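Local coordinates for protein HAD hydrolase, family IA, variant 3 (Entamoeba histolytica, PDB 6W04) that binds magnesium and is probably a phosphatase-like hydrolase of the haloacid dehalogenase superfamily, its natural substrate not established, at residues T16-F21 with R77-K82; K133-D138 with Y150-K155. All coordinates share one frame; numbering follows the deposited sequence. Where two conformers were deposited one is given.

Contact 1. Residues T16-F21 with R77-K82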
loop_
_atom_site.group_PDB
_atom_site.type_symbol
_atom_site.label_atom_id
_atom_site.label_comp_id
_atom_site.label_asym_id
_atom_site.label_seq_id
_atom_site.Cartn_x
_atom_site.Cartn_y
_atom_site.Cartn_z
ATOM N N THR A 16 -7.993 4.575 2.500
ATOM C CA THR A 16 -7.609 5.983 2.480
ATOM C C THR A 16 -8.591 6.880 3.240
ATOM O O THR A 16 -8.121 7.732 4.019
ATOM C CB THR A 16 -7.411 6.452 1.035
ATOM O OG1 THR A 16 -6.354 5.681 0.454
ATOM C CG2 THR A 16 -7.035 7.961 1.016
ATOM N N PRO A 17 -9.920 6.748 3.095
ATOM C CA PRO A 17 -10.806 7.620 3.886
ATOM C C PRO A 17 -10.575 7.494 5.380
ATOM O O PRO A 17 -10.607 8.506 6.101
ATOM C CB PRO A 17 -12.212 7.162 3.472
ATOM C CG PRO A 17 -12.038 6.667 2.052
ATOM C CD PRO A 17 -10.690 5.925 2.136
ATOM N N LEU A 18 -10.308 6.278 5.864
ATOM C CA LEU A 18 -10.025 6.105 7.282
ATOM C C LEU A 18 -8.733 6.816 7.692
ATOM O O LEU A 18 -8.680 7.455 8.752
ATOM C CB LEU A 18 -9.951 4.610 7.613
ATOM C CG LEU A 18 -9.748 4.299 9.083
ATOM C CD1 LEU A 18 -10.703 5.146 9.958
ATOM C CD2 LEU A 18 -10.009 2.794 9.327
ATOM N N HIS A 19 -7.672 6.715 6.877
ATOM C CA HIS A 19 -6.462 7.493 7.171
ATOM C C HIS A 19 -6.770 8.983 7.228
ATOM O O HIS A 19 -6.273 9.689 8.111
ATOM C CB HIS A 19 -5.358 7.205 6.133
ATOM C CG HIS A 19 -4.733 5.854 6.286
ATOM N ND1 HIS A 19 -3.907 5.535 7.345
ATOM C CD2 HIS A 19 -4.847 4.726 5.544
ATOM C CE1 HIS A 19 -3.528 4.270 7.241
ATOM N NE2 HIS A 19 -4.093 3.754 6.161
ATOM N N ALA A 20 -7.595 9.480 6.295
ATOM C CA ALA A 20 -7.972 10.892 6.307
ATOM C C ALA A 20 -8.686 11.272 7.602
ATOM O O ALA A 20 -8.377 12.309 8.199
ATOM C CB ALA A 20 -8.864 11.209 5.104
ATOM N N PHE A 21 -9.633 10.433 8.059
ATOM C CA PHE A 21 -10.330 10.693 9.324
ATOM C C PHE A 21 -9.363 10.762 10.486
ATOM O O PHE A 21 -9.523 11.600 11.377
ATOM C CB PHE A 21 -11.341 9.592 9.670
ATOM C CG PHE A 21 -12.416 9.402 8.677
ATOM C CD1 PHE A 21 -12.727 10.386 7.761
ATOM C CD2 PHE A 21 -13.132 8.209 8.666
ATOM C CE1 PHE A 21 -13.740 10.195 6.836
ATOM C CE2 PHE A 21 -14.136 8.011 7.752
ATOM C CZ PHE A 21 -14.443 9.004 6.836
ATOM N N ARG A 77 -5.412 1.973 13.806
ATOM C CA ARG A 77 -5.559 0.539 14.064
ATOM C C ARG A 77 -6.853 0.235 14.784
ATOM O O ARG A 77 -7.508 -0.771 14.496
ATOM C CB ARG A 77 -4.414 0.013 14.928
ATOM C CG ARG A 77 -3.136 -0.103 14.237
ATOM C CD ARG A 77 -2.060 -0.396 15.249
ATOM N NE ARG A 77 -0.855 0.298 14.853
ATOM C CZ ARG A 77 0.004 0.839 15.701
ATOM N NH1 ARG A 77 1.067 1.456 15.225
ATOM N NH2 ARG A 77 -0.202 0.754 17.012
ATOM N N THR A 78 -7.202 1.068 15.762
ATOM C CA THR A 78 -8.414 0.863 16.537
ATOM C C THR A 78 -9.647 1.005 15.653
ATOM O O THR A 78 -10.562 0.172 15.699
ATOM C CB THR A 78 -8.427 1.865 17.687
ATOM O OG1 THR A 78 -7.303 1.602 18.526
ATOM C CG2 THR A 78 -9.693 1.735 18.498
ATOM N N MET A 79 -9.670 2.050 14.824
ATOM C CA MET A 79 -10.788 2.260 13.902
ATOM C C MET A 79 -10.878 1.149 12.856
ATOM O O MET A 79 -11.971 0.639 12.572
ATOM C CB MET A 79 -10.647 3.625 13.224
ATOM C CG MET A 79 -10.685 4.805 14.221
ATOM S SD MET A 79 -12.333 5.091 14.983
ATOM C CE MET A 79 -13.356 5.180 13.502
ATOM N N LEU A 80 -9.741 0.781 12.255
ATOM C CA LEU A 80 -9.714 -0.283 11.265
ATOM C C LEU A 80 -10.267 -1.590 11.832
ATOM O O LEU A 80 -11.094 -2.252 11.192
ATOM C CB LEU A 80 -8.291 -0.494 10.728
ATOM C CG LEU A 80 -8.254 -1.610 9.667
ATOM C CD1 LEU A 80 -9.034 -1.095 8.418
ATOM C CD2 LEU A 80 -6.844 -1.959 9.277
ATOM N N MET A 81 -9.832 -1.967 13.044
ATOM C CA MET A 81 -10.306 -3.210 13.649
ATOM C C MET A 81 -11.818 -3.216 13.818
ATOM O O MET A 81 -12.468 -4.243 13.602
ATOM C CB MET A 81 -9.627 -3.436 15.002
ATOM C CG MET A 81 -8.422 -4.333 14.937
ATOM S SD MET A 81 -8.887 -6.012 14.487
ATOM C CE MET A 81 -7.367 -6.862 14.882
ATOM N N LYS A 82 -12.404 -2.094 14.233
ATOM C CA LYS A 82 -13.852 -2.153 14.412
ATOM C C LYS A 82 -14.623 -1.811 13.143
ATOM O O LYS A 82 -15.832 -2.062 13.100
ATOM C CB LYS A 82 -14.319 -1.256 15.567
ATOM C CG LYS A 82 -14.000 0.213 15.466
ATOM C CD LYS A 82 -14.382 0.884 16.797
ATOM C CE LYS A 82 -13.803 2.285 16.902
ATOM N NZ LYS A 82 -14.289 3.015 18.098
#

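Contact 2. Residues K133-D138 with Y150-K155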
loop_
_atom_site.group_PDB
_atom_site.type_symbol
_atom_site.label_atom_id
_atom_site.label_comp_id
_atom_site.label_asym_id
_atom_site.label_seq_id
_atom_site.Cartn_x
_atom_site.Cartn_y
_atom_site.Cartn_z
ATOM N N LYS A 133 7.020 -14.012 4.832
ATOM C CA LYS A 133 7.355 -13.413 3.537
ATOM C C LYS A 133 6.594 -12.122 3.251
ATOM O O LYS A 133 6.734 -11.571 2.156
ATOM C CB LYS A 133 7.102 -14.415 2.400
ATOM C CG LYS A 133 7.933 -15.714 2.521
ATOM C CD LYS A 133 7.678 -16.660 1.360
ATOM C CE LYS A 133 8.555 -17.903 1.471
ATOM N NZ LYS A 133 8.235 -18.923 0.427
ATOM N N ILE A 134 5.777 -11.645 4.186
ATOM C CA ILE A 134 5.157 -10.330 4.045
ATOM C C ILE A 134 6.226 -9.278 4.313
ATOM O O ILE A 134 6.905 -9.312 5.346
ATOM C CB ILE A 134 3.967 -10.176 5.005
ATOM C CG1 ILE A 134 2.811 -11.116 4.622
ATOM C CG2 ILE A 134 3.500 -8.716 5.070
ATOM C CD1 ILE A 134 1.672 -11.129 5.619
ATOM N N ILE A 135 6.419 -8.364 3.369
ATOM C CA ILE A 135 7.426 -7.319 3.508
ATOM C C ILE A 135 6.748 -6.089 4.078
ATOM O O ILE A 135 5.751 -5.608 3.525
ATOM C CB ILE A 135 8.112 -6.993 2.167
ATOM C CG1 ILE A 135 8.683 -8.268 1.528
ATOM C CG2 ILE A 135 9.211 -5.936 2.380
ATOM C CD1 ILE A 135 9.516 -9.108 2.470
ATOM N N PHE A 136 7.288 -5.579 5.179
ATOM C CA PHE A 136 6.763 -4.377 5.806
ATOM C C PHE A 136 7.924 -3.482 6.225
ATOM O O PHE A 136 9.092 -3.877 6.178
ATOM C CB PHE A 136 5.869 -4.720 7.005
ATOM C CG PHE A 136 6.584 -5.414 8.112
ATOM C CD1 PHE A 136 7.150 -4.691 9.150
ATOM C CD2 PHE A 136 6.688 -6.809 8.126
ATOM C CE1 PHE A 136 7.814 -5.326 10.182
ATOM C CE2 PHE A 136 7.356 -7.464 9.167
ATOM C CZ PHE A 136 7.925 -6.733 10.196
ATOM N N ASN A 137 7.595 -2.266 6.652
ATOM C CA ASN A 137 8.617 -1.323 7.095
ATOM C C ASN A 137 9.180 -1.755 8.440
ATOM O O ASN A 137 8.628 -1.443 9.499
ATOM C CB ASN A 137 8.065 0.093 7.185
ATOM C CG ASN A 137 9.107 1.069 7.679
ATOM O OD1 ASN A 137 10.305 0.780 7.618
ATOM N ND2 ASN A 137 8.665 2.207 8.210
ATOM N N ASP A 138 10.307 -2.453 8.408
ATOM C CA ASP A 138 11.057 -2.763 9.615
ATOM C C ASP A 138 12.313 -1.923 9.722
ATOM O O ASP A 138 13.251 -2.314 10.422
ATOM C CB ASP A 138 11.416 -4.245 9.664
ATOM C CG ASP A 138 12.314 -4.671 8.510
ATOM O OD1 ASP A 138 12.642 -3.823 7.641
ATOM O OD2 ASP A 138 12.698 -5.865 8.485
ATOM N N TYR A 150 10.351 -3.542 -3.176
ATOM C CA TYR A 150 9.920 -4.577 -4.115
ATOM C C TYR A 150 11.045 -5.535 -4.490
ATOM O O TYR A 150 10.778 -6.721 -4.729
ATOM C CB TYR A 150 9.282 -3.942 -5.370
ATOM C CG TYR A 150 7.893 -3.439 -5.038
ATOM C CD1 TYR A 150 6.942 -4.311 -4.514
ATOM C CD2 TYR A 150 7.548 -2.092 -5.187
ATOM C CE1 TYR A 150 5.676 -3.877 -4.168
ATOM C CE2 TYR A 150 6.263 -1.638 -4.838
ATOM C CZ TYR A 150 5.339 -2.536 -4.313
ATOM O OH TYR A 150 4.058 -2.131 -3.960
ATOM N N LEU A 151 12.296 -5.060 -4.531
ATOM C CA LEU A 151 13.430 -5.980 -4.618
ATOM C C LEU A 151 13.446 -6.929 -3.433
ATOM O O LEU A 151 13.736 -8.126 -3.575
ATOM C CB LEU A 151 14.735 -5.195 -4.674
ATOM C CG LEU A 151 14.801 -4.231 -5.852
ATOM C CD1 LEU A 151 16.047 -3.364 -5.762
ATOM C CD2 LEU A 151 14.760 -5.021 -7.152
ATOM N N LYS A 152 13.145 -6.402 -2.246
ATOM C CA LYS A 152 13.095 -7.224 -1.045
ATOM C C LYS A 152 12.031 -8.311 -1.170
ATOM O O LYS A 152 12.275 -9.478 -0.829
ATOM C CB LYS A 152 12.824 -6.310 0.151
ATOM C CG LYS A 152 13.096 -6.872 1.506
ATOM C CD LYS A 152 13.208 -5.725 2.526
ATOM C CE LYS A 152 13.252 -6.237 3.984
ATOM N NZ LYS A 152 14.518 -6.960 4.312
ATOM N N ALA A 153 10.853 -7.951 -1.692
ATOM C CA ALA A 153 9.775 -8.923 -1.858
ATOM C C ALA A 153 10.120 -9.972 -2.911
ATOM O O ALA A 153 9.846 -11.168 -2.722
ATOM C CB ALA A 153 8.480 -8.200 -2.229
ATOM N N SER A 154 10.702 -9.555 -4.036
ATOM C CA SER A 154 11.024 -10.542 -5.062
ATOM C C SER A 154 12.107 -11.498 -4.578
ATOM O O SER A 154 12.034 -12.707 -4.834
ATOM C CB SER A 154 11.440 -9.846 -6.361
ATOM O OG SER A 154 12.530 -8.979 -6.149
ATOM N N LYS A 155 13.107 -10.979 -3.862
ATOM C CA LYS A 155 14.152 -11.842 -3.324
ATOM C C LYS A 155 13.588 -12.810 -2.289
ATOM O O LYS A 155 14.028 -13.962 -2.206
ATOM C CB LYS A 155 15.275 -10.997 -2.719
ATOM C CG LYS A 155 16.370 -11.801 -2.023
ATOM C CD LYS A 155 17.508 -10.890 -1.582
ATOM C CE LYS A 155 18.399 -11.538 -0.539
ATOM N NZ LYS A 155 19.434 -10.575 -0.061
HETATM O O HOH W 1 14.202 -7.220 7.098
#

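Contact 1. Residues T16-F21 with R77-K82
L18 reaches out from helix 16-31 and sets the forked end of its side chain against the backbone ridge of helix 62-82 where M79 passes into L80. Its CG stands anti to the backbone N: chi1 of -176° sends CG toward helix 62-82, and chi2 of 46° parts the two methyls. The two branches then divide the work. CD1 goes to M79, 3.6 Å from M79 CB. CD2 lies against the main chain one residue further on, with L18 CD2 3.6 Å from L80 N and 4.0 Å from L80 CB. The helices are closest in backbone at this point, with 7.5 Å between L18 CA and L80 CA.

Both helices belong to the helical cap that family IA HAD hydrolases insert after the first core strand: 16-31 opens it and 62-82 is its last helix, leading back to the Rossmann-like core.

M79 directs its CB at L18, and CB does the touching; the chain beyond is bent at chi2 and chi3. The CB of L80 leaves its helix to one side of L18, and L80 offers CB and CD1 to the same methyl. I85 touches both L18 and L80 from the following loop, and F119 and Y123 of helix 113-123, on the core side, meet L80. The side chain of L80 also comes within about 6 Å of that of N9, a magnesium ligand, while the magnesium ion itself is about 13 Å from the L80 side chain.

Contact 2. Residues K133-D138 with Y150-K155
I135, on the short strand 135-137, is the residue that meets helix 148-157 most fully, and its two branches take different partners. CG1 comes over the backbone of A153, with I135 CG1 3.6 Å from A153 CA and 3.8 Å from A153 CB; strand and helix come close here, I135 CA and A153 CA being 6.1 Å apart. CG2 stands anti to the backbone N and faces the aliphatic stem of K152, which it crosses at a slant, I135 CG2 lying 4.0 Å from K152 CD.

Three residues on, D138 takes up the far end of that lysine. The K152 chain runs extended from the helix until its last torsion, chi4 69°, where it bends and puts NZ on water 1. D138 OD2 and K152 NZ remain 4.7 Å apart, and the water fills the bridge: it donates to D138 OD2 at 2.5 Å and accepts from K152 NZ at 2.8 Å. The opposite charges probably still attract each other across the water. The other carboxylate oxygen, D138 OD1, is hydrogen-bonded to T140 OG1, so the two oxygens have different partners.

The strand is the outermost one at its end of the parallel sheet, hydrogen-bonded through the backbone of I135 and N137 to strand 105-112. Helix 148-157 packs across this edge of the Rossmann-like core: A153 also touches T106 on the neighbouring strand, and Y150 reaches past A108 to hydrogen-bond E168, which can bind magnesium but does not hold the ion here, while meeting S176 and A180 of helix 171-180.

From the N terminus the chain makes strand 3-7, carrying D7 at its end, and moves on through N9 into the cap. Contact 1 closes the cap's long helical excursion: the 55 residues between its segments contain no strand. The chain then re-enters the core, through helix 91-100, strand 105-112 and helix 113-123, before contact 2 closes a much shorter loop, with 11 residues between its segments 133-138 and 150-155. The two closures stand in series, neither nested nor crossed. Their centres are 24 Å apart on opposite sides of the chain's centre, contact 1 joining cap helices and contact 2 fastening a helix to the sheet's edge.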